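Local coordinates for protein putative efflux transporter (Bacteroides eggerthii, PDB 4L8J) that probably serves as the periplasmic membrane-fusion (adaptor) subunit of an HlyD-type efflux system, helping to link an inner-membrane pump to an outer-membrane channel, at residues T272-V277 / N283-T288. Residues are numbered along the deposited sequence; the frame is centred on the assembly and turned at random.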
loop_
_atom_site.group_PDB
_atom_site.type_symbol
_atom_site.label_atom_id
_atom_site.label_comp_id
_atom_site.label_asym_id
_atom_site.label_seq_id
_atom_site.Cartn_x
_atom_site.Cartn_y
_atom_site.Cartn_z
ATOM N N THR A 272 22.354 2.363 -2.770
ATOM C CA THR A 272 21.556 2.833 -3.910
ATOM C C THR A 272 21.875 4.289 -4.167
ATOM O O THR A 272 22.069 5.059 -3.235
ATOM C CB THR A 272 20.066 2.591 -3.692
ATOM O OG1 THR A 272 19.662 3.187 -2.451
ATOM C CG2 THR A 272 19.714 1.098 -3.741
ATOM N N TYR A 273 21.924 4.654 -5.446
ATOM C CA TYR A 273 22.269 5.994 -5.905
ATOM C C TYR A 273 21.330 6.502 -6.966
ATOM O O TYR A 273 20.620 5.730 -7.606
ATOM C CB TYR A 273 23.711 5.990 -6.503
ATOM C CG TYR A 273 24.765 5.439 -5.571
ATOM C CD1 TYR A 273 25.426 6.266 -4.665
ATOM C CD2 TYR A 273 25.080 4.081 -5.568
ATOM C CE1 TYR A 273 26.368 5.754 -3.772
ATOM C CE2 TYR A 273 26.016 3.559 -4.678
ATOM C CZ TYR A 273 26.681 4.404 -3.802
ATOM O OH TYR A 273 27.613 3.882 -2.936
ATOM N N VAL A 274 21.412 7.821 -7.197
ATOM C CA VAL A 274 20.810 8.562 -8.302
ATOM C C VAL A 274 21.879 9.511 -8.875
ATOM O O VAL A 274 22.862 9.825 -8.191
ATOM C CB VAL A 274 19.520 9.374 -7.938
ATOM C CG1 VAL A 274 18.371 8.469 -7.498
ATOM C CG2 VAL A 274 19.821 10.472 -6.915
ATOM N N TRP A 275 21.618 10.042 -10.070
ATOM C CA TRP A 275 22.421 11.120 -10.654
ATOM C C TRP A 275 21.644 12.395 -10.442
ATOM O O TRP A 275 20.528 12.503 -10.950
ATOM C CB TRP A 275 22.688 10.911 -12.160
ATOM C CG TRP A 275 23.620 9.801 -12.531
ATOM C CD1 TRP A 275 23.318 8.687 -13.264
ATOM C CD2 TRP A 275 25.026 9.732 -12.250
ATOM N NE1 TRP A 275 24.449 7.926 -13.457
ATOM C CE2 TRP A 275 25.510 8.537 -12.832
ATOM C CE3 TRP A 275 25.934 10.587 -11.592
ATOM C CZ2 TRP A 275 26.863 8.162 -12.758
ATOM C CZ3 TRP A 275 27.268 10.217 -11.520
ATOM C CH2 TRP A 275 27.714 8.999 -12.068
ATOM N N ILE A 276 22.195 13.332 -9.676
ATOM C CA ILE A 276 21.627 14.657 -9.469
ATOM C C ILE A 276 22.129 15.565 -10.609
ATOM O O ILE A 276 23.330 15.608 -10.871
ATOM C CB ILE A 276 21.992 15.228 -8.052
ATOM C CG1 ILE A 276 21.193 14.519 -6.926
ATOM C CG2 ILE A 276 21.779 16.803 -7.961
ATOM C CD1 ILE A 276 19.710 14.867 -6.897
ATOM N N VAL A 277 21.218 16.295 -11.251
ATOM C CA VAL A 277 21.533 17.239 -12.315
ATOM C C VAL A 277 21.581 18.647 -11.723
ATOM O O VAL A 277 20.561 19.160 -11.275
ATOM C CB VAL A 277 20.520 17.162 -13.477
ATOM C CG1 VAL A 277 20.878 18.158 -14.587
ATOM C CG2 VAL A 277 20.434 15.747 -14.022
ATOM N N ASN A 283 26.171 14.469 -10.827
ATOM C CA ASN A 283 26.932 14.080 -9.634
ATOM C C ASN A 283 26.160 13.000 -8.911
ATOM O O ASN A 283 24.949 13.139 -8.683
ATOM C CB ASN A 283 27.203 15.267 -8.710
ATOM C CG ASN A 283 28.122 16.293 -9.333
ATOM O OD1 ASN A 283 27.677 17.290 -9.904
ATOM N ND2 ASN A 283 29.419 16.039 -9.284
ATOM N N ARG A 284 26.864 11.920 -8.553
ATOM C CA ARG A 284 26.247 10.783 -7.884
ATOM C C ARG A 284 25.806 11.148 -6.454
ATOM O O ARG A 284 26.509 11.857 -5.737
ATOM C CB ARG A 284 27.174 9.572 -7.877
ATOM C CG ARG A 284 26.413 8.246 -7.768
ATOM C CD ARG A 284 27.348 7.053 -7.718
ATOM N NE ARG A 284 28.308 7.155 -6.610
ATOM C CZ ARG A 284 29.027 6.137 -6.151
ATOM N NH1 ARG A 284 28.885 4.926 -6.676
ATOM N NH2 ARG A 284 29.874 6.315 -5.146
ATOM N N ARG A 285 24.616 10.669 -6.082
ATOM C CA ARG A 285 24.013 10.923 -4.793
ATOM C C ARG A 285 23.468 9.625 -4.205
ATOM O O ARG A 285 22.618 8.968 -4.819
ATOM C CB ARG A 285 22.907 11.985 -4.955
ATOM C CG ARG A 285 22.081 12.255 -3.703
ATOM C CD ARG A 285 22.735 13.230 -2.728
ATOM N NE ARG A 285 22.848 14.579 -3.291
ATOM C CZ ARG A 285 21.849 15.445 -3.419
ATOM N NH1 ARG A 285 20.626 15.130 -2.996
ATOM N NH2 ARG A 285 22.063 16.639 -3.958
ATOM N N GLU A 286 23.954 9.258 -3.004
ATOM C CA GLU A 286 23.459 8.073 -2.325
ATOM C C GLU A 286 22.089 8.377 -1.715
ATOM O O GLU A 286 21.871 9.448 -1.130
ATOM C CB GLU A 286 24.434 7.570 -1.251
ATOM C CG GLU A 286 23.948 6.252 -0.684
ATOM C CD GLU A 286 24.743 5.638 0.448
ATOM O OE1 GLU A 286 25.745 6.247 0.883
ATOM O OE2 GLU A 286 24.353 4.540 0.902
ATOM N N VAL A 287 21.165 7.444 -1.911
ATOM C CA VAL A 287 19.784 7.546 -1.435
ATOM C C VAL A 287 19.437 6.269 -0.631
ATOM O O VAL A 287 20.090 5.231 -0.797
ATOM C CB VAL A 287 18.776 7.775 -2.609
ATOM C CG1 VAL A 287 19.063 9.082 -3.361
ATOM C CG2 VAL A 287 18.733 6.585 -3.585
ATOM N N THR A 288 18.411 6.371 0.230
ATOM C CA THR A 288 17.855 5.258 0.980
ATOM C C THR A 288 16.462 5.063 0.443
ATOM O O THR A 288 15.636 5.973 0.505
ATOM C CB THR A 288 17.892 5.469 2.513
ATOM O OG1 THR A 288 19.222 5.743 2.910
ATOM C CG2 THR A 288 17.383 4.229 3.294
HETATM O O HOH W 1 22.130 3.505 -0.088
HETATM O O HOH W 2 24.953 17.524 -9.804
#
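The side chain of Arg284 runs over the face of the Tyr273 ring. Arg284 CB packs 3.7 Å from Trp275 CZ3; Arg284 CG, anti to the backbone N (chi1 -155°), sits 3.7 Å from Tyr273 CB. Arg284 CD makes a CH-pi contact, 4.1 Å from the centroid of the Tyr273 ring. A bend at chi3 (57°) brings Arg284 NE 3.6 Å from Tyr273 CD1 and lays the guanidinium flat on the ring: the planes differ by 3° and Arg284 CZ stands 3.8 Å from the ring centroid, a cation-pi stack. Arg284 NH2 is 3.8 Å from Tyr273 CE1. Arg284 NH1, over the ring towards its rim (3.7 Å from Tyr273 CZ), forms a salt bridge with Asp266 which, together with the stack, probably limits rotation. Tyr273 OH bonds to Asn271. A leucine in place of Tyr273 would probably cost Arg284 its flat cation-pi partner and leave Asn271 without the hydroxyl. On the other face of the hairpin, Ile276 CG1 lies over the centre of the Arg285 guanidinium, whose charge pairs with Glu308 of the second subunit. Reciprocal backbone bonds join Val274 with Arg285 and Ile276 with Asn283. Alternating hydrogen-bonded and non-hydrogen-bonded pairs identify a twisted antiparallel beta hairpin, here built into the subunit interface.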